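Local coordinates for long form salivary protein D7L1 (Aedes aegypti, PDB 3DXL), which modulates blood feeding by female mosquitoes, binding and sequestering host biogenic amines and leukotrienes in two separate pockets, at residues A[15-19]-A[210-214]; A[27-31]-A[277-281]; A[68-74]-A[92-97]. All blocks are in the same frame, centred on the assembly; numbering follows the deposited sequence.

Overall arrangement
Contacts 1 and 2 lie side by side, their centres about 15 Å apart, and both tie the N-terminal odorant-binding-type domain to later parts of the chain: contact 1 to a helix of the C-terminal domain, contact 2 to the loop that follows helix 257-271. They touch through Met17, which packs on Leu31 and Leu278, and through Glu18, on Leu278 and Asn277. Contact 3 belongs wholly to the N-terminal domain, whose pocket takes lipids; its centre is about 27 Å from that of contact 1 and about 30 Å from that of contact 2. Its Tyr92 comes within about 6 Å of the leukotriene-binding Trp37, side chain to side chain, whereas Leu31 of contact 2 stays about 11 Å from it.

Contact 1 of 3, residues A[15-19]-A[210-214]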
loop_
_atom_site.group_PDB
_atom_site.type_symbol
_atom_site.label_atom_id
_atom_site.label_comp_id
_atom_site.label_asym_id
_atom_site.label_seq_id
_atom_site.Cartn_x
_atom_site.Cartn_y
_atom_site.Cartn_z
ATOM N N ARG A 15 -5.622 -3.721 1.584
ATOM C CA ARG A 15 -4.760 -4.550 2.426
ATOM C C ARG A 15 -5.514 -5.024 3.671
ATOM O O ARG A 15 -5.465 -6.197 4.036
ATOM C CB ARG A 15 -3.472 -3.817 2.815
ATOM C CG ARG A 15 -2.613 -4.518 3.870
ATOM C CD ARG A 15 -2.134 -5.923 3.461
ATOM N NE ARG A 15 -1.343 -5.927 2.229
ATOM C CZ ARG A 15 -0.041 -5.669 2.176
ATOM N NH1 ARG A 15 0.653 -5.409 3.281
ATOM N NH2 ARG A 15 0.575 -5.683 1.001
ATOM N N CYS A 16 -6.225 -4.108 4.318
ATOM C CA CYS A 16 -6.950 -4.464 5.523
ATOM C C CYS A 16 -8.083 -5.449 5.230
ATOM O O CYS A 16 -8.336 -6.355 6.031
ATOM C CB CYS A 16 -7.453 -3.201 6.205
ATOM S SG CYS A 16 -6.112 -2.253 6.962
ATOM N N MET A 17 -8.733 -5.320 4.070
ATOM C CA MET A 17 -9.742 -6.301 3.687
ATOM C C MET A 17 -9.103 -7.651 3.381
ATOM O O MET A 17 -9.603 -8.687 3.817
ATOM C CB MET A 17 -10.583 -5.815 2.513
ATOM C CG MET A 17 -11.550 -4.725 2.921
ATOM S SD MET A 17 -12.772 -4.352 1.668
ATOM C CE MET A 17 -11.751 -3.417 0.528
ATOM N N GLU A 18 -7.977 -7.643 2.655
ATOM C CA GLU A 18 -7.281 -8.893 2.335
ATOM C C GLU A 18 -6.931 -9.667 3.606
ATOM O O GLU A 18 -7.092 -10.888 3.667
ATOM C CB GLU A 18 -6.037 -8.611 1.492
ATOM C CG GLU A 18 -5.391 -9.886 0.941
ATOM C CD GLU A 18 -4.253 -9.614 -0.015
ATOM O OE1 GLU A 18 -4.365 -8.706 -0.857
ATOM O OE2 GLU A 18 -3.245 -10.339 0.051
ATOM N N ASP A 19 -6.486 -8.939 4.627
ATOM C CA ASP A 19 -6.047 -9.571 5.862
ATOM C C ASP A 19 -7.174 -9.989 6.812
ATOM O O ASP A 19 -6.941 -10.781 7.730
ATOM C CB ASP A 19 -5.069 -8.657 6.596
ATOM C CG ASP A 19 -3.703 -8.614 5.942
ATOM O OD1 ASP A 19 -3.403 -9.477 5.085
ATOM O OD2 ASP A 19 -2.931 -7.712 6.303
ATOM N N GLU A 210 6.985 -6.764 5.020
ATOM C CA GLU A 210 6.366 -6.668 3.697
ATOM C C GLU A 210 7.061 -7.579 2.673
ATOM O O GLU A 210 6.395 -8.229 1.869
ATOM C CB GLU A 210 6.340 -5.224 3.214
ATOM C CG GLU A 210 5.512 -4.987 1.935
ATOM C CD GLU A 210 3.992 -5.118 2.101
ATOM O OE1 GLU A 210 3.468 -5.063 3.238
ATOM O OE2 GLU A 210 3.316 -5.256 1.062
ATOM N N VAL A 211 8.396 -7.643 2.727
ATOM C CA VAL A 211 9.150 -8.519 1.819
ATOM C C VAL A 211 8.799 -9.973 2.120
ATOM O O VAL A 211 8.555 -10.778 1.221
ATOM C CB VAL A 211 10.671 -8.311 1.916
ATOM C CG1 VAL A 211 11.358 -9.034 0.779
ATOM C CG2 VAL A 211 11.015 -6.840 1.863
ATOM N N LYS A 212 8.734 -10.296 3.410
ATOM C CA LYS A 212 8.376 -11.644 3.835
ATOM C C LYS A 212 6.990 -12.047 3.357
ATOM O O LYS A 212 6.775 -13.181 2.948
ATOM C CB LYS A 212 8.455 -11.784 5.356
ATOM C CG LYS A 212 9.882 -11.810 5.885
ATOM C CD LYS A 212 9.925 -11.690 7.408
ATOM C CE LYS A 212 9.241 -12.865 8.076
ATOM N NZ LYS A 212 9.319 -12.770 9.567
ATOM N N ARG A 213 6.044 -11.104 3.427
ATOM C CA ARG A 213 4.681 -11.329 2.989
ATOM C C ARG A 213 4.677 -11.842 1.549
ATOM O O ARG A 213 3.983 -12.792 1.220
ATOM C CB ARG A 213 3.884 -10.022 3.100
ATOM C CG ARG A 213 2.400 -10.150 2.824
ATOM C CD ARG A 213 1.705 -8.793 2.912
ATOM N NE ARG A 213 0.277 -8.959 3.217
ATOM C CZ ARG A 213 -0.666 -9.200 2.314
ATOM N NH1 ARG A 213 -0.358 -9.278 1.024
ATOM N NH2 ARG A 213 -1.929 -9.349 2.688
ATOM N N ASP A 214 5.456 -11.185 0.696
ATOM C CA ASP A 214 5.509 -11.559 -0.715
ATOM C C ASP A 214 6.211 -12.899 -0.977
ATOM O O ASP A 214 5.819 -13.630 -1.878
ATOM C CB ASP A 214 6.134 -10.443 -1.540
ATOM C CG ASP A 214 5.175 -9.282 -1.764
ATOM O OD1 ASP A 214 3.959 -9.420 -1.471
ATOM O OD2 ASP A 214 5.649 -8.228 -2.242
HETATM O O HOH W 1 -0.387 -8.509 5.989
#
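Arg15 and Glu210 meet end-on in a bidentate salt bridge, NH1 to OE1 and NH2 to OE2, each 2.8 Å long. Both bonds are nearly straight, and both use the syn lone pairs; carboxylate and guanidinium are almost coplanar, which fixes the rotation of each. Arg213 runs the other way across the gap. Its extended chain, with CG anti to the backbone N (chi1 -173°), carries the guanidinium to the carboxylates of helix 6-20. There NH2 bonds Asp19 OD1 at 2.8 Å, close to the guanidinium plane, and also Glu18 OE2 at 3.1 Å. NH1 joins it on that same Glu18 oxygen at 3.2 Å, and both nitrogens approach from one face of the carboxylate, well above its plane. A water completes this edge, accepting from Arg213 NE and donating to Asp19 OD2.

The two guanidinium groups stack flat, centres 3.6 Å apart and planes 3° from parallel, with Arg15 NE over the centre of the Arg213 group. Face-to-face stacking leaves the edges of both groups to their acidic partners, which probably offset the like charges. Arg267 forms a further salt bridge with Glu210 OE2, making that oxygen shared between two arginines.

Side chains and one water span the gap, the segment axes coming no closer than 15.1 Å. The contact thus links the two odorant-binding-type domains. Behind it, Cys16 fastens helix 6-20 to helix 45-58 through its disulfide with Cys53, while Val211 packs helix 208-217 against helix 223-234.

Contact 2 of 3, residues A[27-31]-A[277-281]; sequences RLPML and NLPKN. Unlike the reference sequence in segment 277-281: Asn281 (reference Lys).
Arg27 stretches out fully, CG anti to the backbone N (chi1 -170°) and the chain straight to NE, and so carries its guanidinium from the first turn of helix 27-34 to the backbone of the loop 277-281. Leu31, one turn on, also has CG anti to its N, which sets its two methyls against Leu278. This is a helix-to-loop contact: an arginine donates to backbone carbonyls while leucines pack alongside, joining the N-terminal odorant-binding-type domain to a loop near the far end of the chain.

Two of the arginine's nitrogens donate to successive carbonyls, NE to Leu278 O and NH2 to Asn277 O, both at 2.8 Å. Neither bond is straight (140° and 144°), and both oxygens are tilted from the guanidinium plane. NH1 donates to Glu22 O, so the buried guanidinium has a carbonyl partner on each of its nitrogens, an arrangement that should hold its rotation firmly.

Beside this polar grip, the Leu31 and Leu278 side chains cross at about a right angle, with Leu31 CD1 4.0 Å from Leu278 CB. Met17 of helix 6-20 packs on both leucines. Asn277 turns its OD1 to Gln282 N, a bond within the loop itself. The side chains of Leu31 and the leukotriene-binding Trp37 are about 11 Å apart, consistent with a place outside the immediate binding site. At the exposed rim, Leu28 leans its branch over Pro279, bringing CD2 to 4.2 Å from Pro279 CB and to 3.5 Å from Pro279 O.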
loop_
_atom_site.group_PDB
_atom_site.type_symbol
_atom_site.label_atom_id
_atom_site.label_comp_id
_atom_site.label_asym_id
_atom_site.label_seq_id
_atom_site.Cartn_x
_atom_site.Cartn_y
_atom_site.Cartn_z
ATOM N N ARG A 27 -17.741 -14.125 3.138
ATOM C CA ARG A 27 -16.722 -13.299 2.491
ATOM C C ARG A 27 -17.307 -12.240 1.562
ATOM O O ARG A 27 -17.028 -11.050 1.715
ATOM C CB ARG A 27 -15.696 -14.150 1.744
ATOM C CG ARG A 27 -14.501 -13.326 1.273
ATOM C CD ARG A 27 -13.446 -14.218 0.625
ATOM N NE ARG A 27 -12.232 -13.501 0.253
ATOM C CZ ARG A 27 -11.150 -13.370 1.015
ATOM N NH1 ARG A 27 -11.100 -13.907 2.230
ATOM N NH2 ARG A 27 -10.091 -12.711 0.552
ATOM N N LEU A 28 -18.095 -12.674 0.585
ATOM C CA LEU A 28 -18.645 -11.730 -0.384
ATOM C C LEU A 28 -19.629 -10.714 0.231
ATOM O O LEU A 28 -19.533 -9.521 -0.065
ATOM C CB LEU A 28 -19.234 -12.458 -1.602
ATOM C CG LEU A 28 -18.210 -13.164 -2.506
ATOM C CD1 LEU A 28 -18.929 -13.895 -3.626
ATOM C CD2 LEU A 28 -17.183 -12.195 -3.072
ATOM N N PRO A 29 -20.577 -11.169 1.077
ATOM C CA PRO A 29 -21.417 -10.184 1.777
ATOM C C PRO A 29 -20.627 -9.147 2.588
ATOM O O PRO A 29 -20.957 -7.950 2.535
ATOM C CB PRO A 29 -22.299 -11.050 2.682
ATOM C CG PRO A 29 -22.375 -12.371 1.956
ATOM C CD PRO A 29 -21.003 -12.553 1.375
ATOM N N MET A 30 -19.592 -9.579 3.313
ATOM C CA MET A 30 -18.784 -8.631 4.074
ATOM C C MET A 30 -18.040 -7.665 3.152
ATOM O O MET A 30 -18.049 -6.454 3.388
ATOM C CB MET A 30 -17.826 -9.345 5.029
ATOM C CG MET A 30 -18.538 -10.092 6.144
ATOM S SD MET A 30 -17.708 -9.904 7.723
ATOM C CE MET A 30 -18.102 -11.442 8.539
ATOM N N LEU A 31 -17.427 -8.195 2.098
ATOM C CA LEU A 31 -16.718 -7.358 1.143
ATOM C C LEU A 31 -17.631 -6.263 0.578
ATOM O O LEU A 31 -17.228 -5.101 0.489
ATOM C CB LEU A 31 -16.132 -8.221 0.022
ATOM C CG LEU A 31 -15.480 -7.482 -1.146
ATOM C CD1 LEU A 31 -14.310 -6.607 -0.717
ATOM C CD2 LEU A 31 -15.037 -8.487 -2.201
ATOM N N ASN A 277 -7.100 -10.223 -4.338
ATOM C CA ASN A 277 -7.469 -11.371 -3.515
ATOM C C ASN A 277 -8.792 -11.240 -2.779
ATOM O O ASN A 277 -9.132 -12.117 -1.978
ATOM C CB ASN A 277 -6.356 -11.664 -2.505
ATOM C CG ASN A 277 -5.239 -12.507 -3.092
ATOM O OD1 ASN A 277 -5.495 -13.437 -3.848
ATOM N ND2 ASN A 277 -3.997 -12.210 -2.712
ATOM N N LEU A 278 -9.541 -10.169 -3.035
ATOM C CA LEU A 278 -10.699 -9.888 -2.184
ATOM C C LEU A 278 -11.928 -10.771 -2.436
ATOM O O LEU A 278 -12.459 -11.347 -1.489
ATOM C CB LEU A 278 -11.042 -8.394 -2.137
ATOM C CG LEU A 278 -9.897 -7.472 -1.706
ATOM C CD1 LEU A 278 -10.417 -6.063 -1.473
ATOM C CD2 LEU A 278 -9.181 -7.983 -0.478
ATOM N N PRO A 279 -12.393 -10.900 -3.700
ATOM C CA PRO A 279 -13.526 -11.819 -3.896
ATOM C C PRO A 279 -13.240 -13.239 -3.377
ATOM O O PRO A 279 -14.130 -13.885 -2.824
ATOM C CB PRO A 279 -13.725 -11.806 -5.416
ATOM C CG PRO A 279 -13.207 -10.467 -5.837
ATOM C CD PRO A 279 -11.994 -10.262 -4.970
ATOM N N LYS A 280 -12.003 -13.702 -3.548
ATOM C CA LYS A 280 -11.542 -14.970 -2.989
ATOM C C LYS A 280 -10.036 -15.009 -3.121
ATOM O O LYS A 280 -9.487 -14.554 -4.129
ATOM C CB LYS A 280 -12.161 -16.171 -3.726
ATOM C CG LYS A 280 -11.938 -17.538 -3.060
ATOM C CD LYS A 280 -12.576 -17.602 -1.667
ATOM C CE LYS A 280 -12.531 -19.010 -1.082
ATOM N NZ LYS A 280 -13.079 -19.060 0.313
ATOM N N ASN A 281 -9.369 -15.517 -2.091
ATOM C CA ASN A 281 -7.938 -15.758 -2.158
ATOM C C ASN A 281 -7.618 -16.526 -3.441
ATOM O O ASN A 281 -8.195 -17.587 -3.697
ATOM C CB ASN A 281 -7.480 -16.520 -0.911
ATOM C CG ASN A 281 -6.155 -17.225 -1.107
ATOM O OD1 ASN A 281 -6.106 -18.378 -1.550
ATOM N ND2 ASN A 281 -5.070 -16.546 -0.760
#

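Contact 3 of 3, residues A[68-74]-A[92-97]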
loop_
_atom_site.group_PDB
_atom_site.type_symbol
_atom_site.label_atom_id
_atom_site.label_comp_id
_atom_site.label_asym_id
_atom_site.label_seq_id
_atom_site.Cartn_x
_atom_site.Cartn_y
_atom_site.Cartn_z
ATOM N N PHE A 68 -6.791 7.150 20.483
ATOM C CA PHE A 68 -7.061 7.729 19.182
ATOM C C PHE A 68 -6.299 9.046 19.020
ATOM O O PHE A 68 -5.877 9.655 20.015
ATOM C CB PHE A 68 -8.570 7.899 18.989
ATOM C CG PHE A 68 -9.304 6.590 18.913
ATOM C CD1 PHE A 68 -9.518 5.976 17.678
ATOM C CD2 PHE A 68 -9.733 5.939 20.070
ATOM C CE1 PHE A 68 -10.174 4.767 17.599
ATOM C CE2 PHE A 68 -10.391 4.722 20.004
ATOM C CZ PHE A 68 -10.605 4.128 18.764
ATOM N N ASP A 69 -6.110 9.468 17.773
ATOM C CA ASP A 69 -5.288 10.625 17.439
ATOM C C ASP A 69 -5.933 11.328 16.258
ATOM O O ASP A 69 -6.021 10.765 15.169
ATOM C CB ASP A 69 -3.859 10.165 17.102
ATOM C CG ASP A 69 -2.873 11.314 16.970
ATOM O OD1 ASP A 69 -3.290 12.482 16.840
ATOM O OD2 ASP A 69 -1.657 11.031 16.981
ATOM N N ALA A 70 -6.410 12.549 16.477
ATOM C CA ALA A 70 -7.093 13.291 15.427
ATOM C C ALA A 70 -6.146 14.070 14.513
ATOM O O ALA A 70 -6.592 14.710 13.557
ATOM C CB ALA A 70 -8.132 14.224 16.032
ATOM N N SER A 71 -4.847 14.003 14.797
ATOM C CA SER A 71 -3.865 14.778 14.046
ATOM C C SER A 71 -3.935 14.504 12.545
ATOM O O SER A 71 -3.833 15.431 11.744
ATOM C CB SER A 71 -2.446 14.521 14.564
ATOM O OG SER A 71 -2.350 14.808 15.951
ATOM N N VAL A 72 -4.127 13.237 12.168
ATOM C CA VAL A 72 -4.185 12.879 10.751
ATOM C C VAL A 72 -5.373 13.535 10.041
ATOM O O VAL A 72 -5.285 13.852 8.862
ATOM C CB VAL A 72 -4.149 11.336 10.523
ATOM C CG1 VAL A 72 -5.370 10.656 11.122
ATOM C CG2 VAL A 72 -4.032 11.018 9.044
ATOM N N ILE A 73 -6.473 13.770 10.766
ATOM C CA ILE A 73 -7.637 14.429 10.178
ATOM C C ILE A 73 -7.273 15.844 9.711
ATOM O O ILE A 73 -7.597 16.239 8.589
ATOM C CB ILE A 73 -8.827 14.448 11.164
ATOM C CG1 ILE A 73 -9.299 13.016 11.419
ATOM C CG2 ILE A 73 -9.971 15.339 10.638
ATOM C CD1 ILE A 73 -10.237 12.891 12.614
ATOM N N GLN A 74 -6.586 16.593 10.570
ATOM C CA GLN A 74 -6.152 17.941 10.206
ATOM C C GLN A 74 -5.090 17.929 9.097
ATOM O O GLN A 74 -5.129 18.768 8.199
ATOM C CB GLN A 74 -5.670 18.719 11.432
ATOM C CG GLN A 74 -6.758 18.968 12.498
ATOM C CD GLN A 74 -7.968 19.769 11.998
ATOM O OE1 GLN A 74 -7.878 20.560 11.050
ATOM N NE2 GLN A 74 -9.110 19.567 12.654
ATOM N N TYR A 92 -15.587 16.286 13.360
ATOM C CA TYR A 92 -15.065 14.927 13.266
ATOM C C TYR A 92 -13.786 14.796 14.093
ATOM O O TYR A 92 -13.643 13.867 14.898
ATOM C CB TYR A 92 -14.849 14.581 11.787
ATOM C CG TYR A 92 -14.135 13.280 11.465
ATOM C CD1 TYR A 92 -14.340 12.128 12.217
ATOM C CD2 TYR A 92 -13.275 13.208 10.367
ATOM C CE1 TYR A 92 -13.689 10.941 11.892
ATOM C CE2 TYR A 92 -12.620 12.026 10.038
ATOM C CZ TYR A 92 -12.828 10.903 10.799
ATOM O OH TYR A 92 -12.176 9.734 10.453
ATOM N N ALA A 93 -12.864 15.739 13.925
ATOM C CA ALA A 93 -11.629 15.719 14.701
ATOM C C ALA A 93 -11.915 15.791 16.205
ATOM O O ALA A 93 -11.310 15.066 16.997
ATOM C CB ALA A 93 -10.711 16.851 14.278
ATOM N N ASN A 94 -12.843 16.668 16.589
ATOM C CA ASN A 94 -13.267 16.784 17.985
ATOM C C ASN A 94 -13.809 15.475 18.552
ATOM O O ASN A 94 -13.454 15.091 19.665
ATOM C CB ASN A 94 -14.298 17.909 18.153
ATOM C CG ASN A 94 -13.678 19.286 18.052
ATOM O OD1 ASN A 94 -12.463 19.447 18.175
ATOM N ND2 ASN A 94 -14.517 20.294 17.827
ATOM N N ALA A 95 -14.663 14.793 17.789
ATOM C CA ALA A 95 -15.207 13.500 18.216
ATOM C C ALA A 95 -14.098 12.463 18.440
ATOM O O ALA A 95 -14.130 11.704 19.408
ATOM C CB ALA A 95 -16.241 12.997 17.226
ATOM N N VAL A 96 -13.100 12.451 17.559
ATOM C CA VAL A 96 -11.958 11.547 17.730
ATOM C C VAL A 96 -11.122 11.929 18.960
ATOM O O VAL A 96 -10.808 11.074 19.787
ATOM C CB VAL A 96 -11.086 11.470 16.450
ATOM C CG1 VAL A 96 -9.807 10.658 16.700
ATOM C CG2 VAL A 96 -11.881 10.843 15.315
ATOM N N LYS A 97 -10.794 13.215 19.085
ATOM C CA LYS A 97 -10.031 13.738 20.228
ATOM C C LYS A 97 -10.643 13.400 21.587
ATOM O O LYS A 97 -9.920 13.202 22.566
ATOM C CB LYS A 97 -9.875 15.255 20.108
ATOM C CG LYS A 97 -8.703 15.695 19.246
ATOM C CD LYS A 97 -8.585 17.218 19.172
ATOM C CE LYS A 97 -7.840 17.805 20.367
ATOM N NZ LYS A 97 -8.597 17.669 21.641
#
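Ile73 pushes its CD1 methyl squarely onto the face of Tyr92, 3.7 Å from the ring centroid and 13° off the normal, a CH-pi contact. Its CG1 lies anti to the carbonyl carbon (chi1 -65°), and from there the branch extends to lay CD1 over the ring, where it also touches Val96 CG2 at 3.8 Å. CG2 of Ile73 takes the other direction, resting on Ala93 CB.

Small residues let the backbones come close. Ala70 and Ala93 face each other with CA atoms 5.2 Å apart, and the Ala70 methyl settles into the shallow hollow formed by Ala93, Val96 and Lys97, 3.4 Å from Ala93 O and 3.6 Å from Lys97 CG. Next to it, Val96 CG1 wedges between Ala70 and Phe68, touching Phe68 CB at 3.8 Å. At the rim Gln74 folds back, bringing NE2 to the Ala93 methyl. No hydrogen bond crosses the contact; within 68-74, Asp69, just ahead of the turn into helix 71-79, gives a capping bond, OD1 accepting from Ser71 N (3.0 Å) and also from Ser71 OG.

The hydroxyl of Tyr92 bonds to that of Tyr113 and to a glycerol probably from the crystallisation liquor, near the leukotriene-binding Trp37. Helix 106-119 meets Phe68, Tyr92 and Val96, and helix 121-127 touches Ile73 and Tyr92, at the junction of helices 71-79 and 86-97.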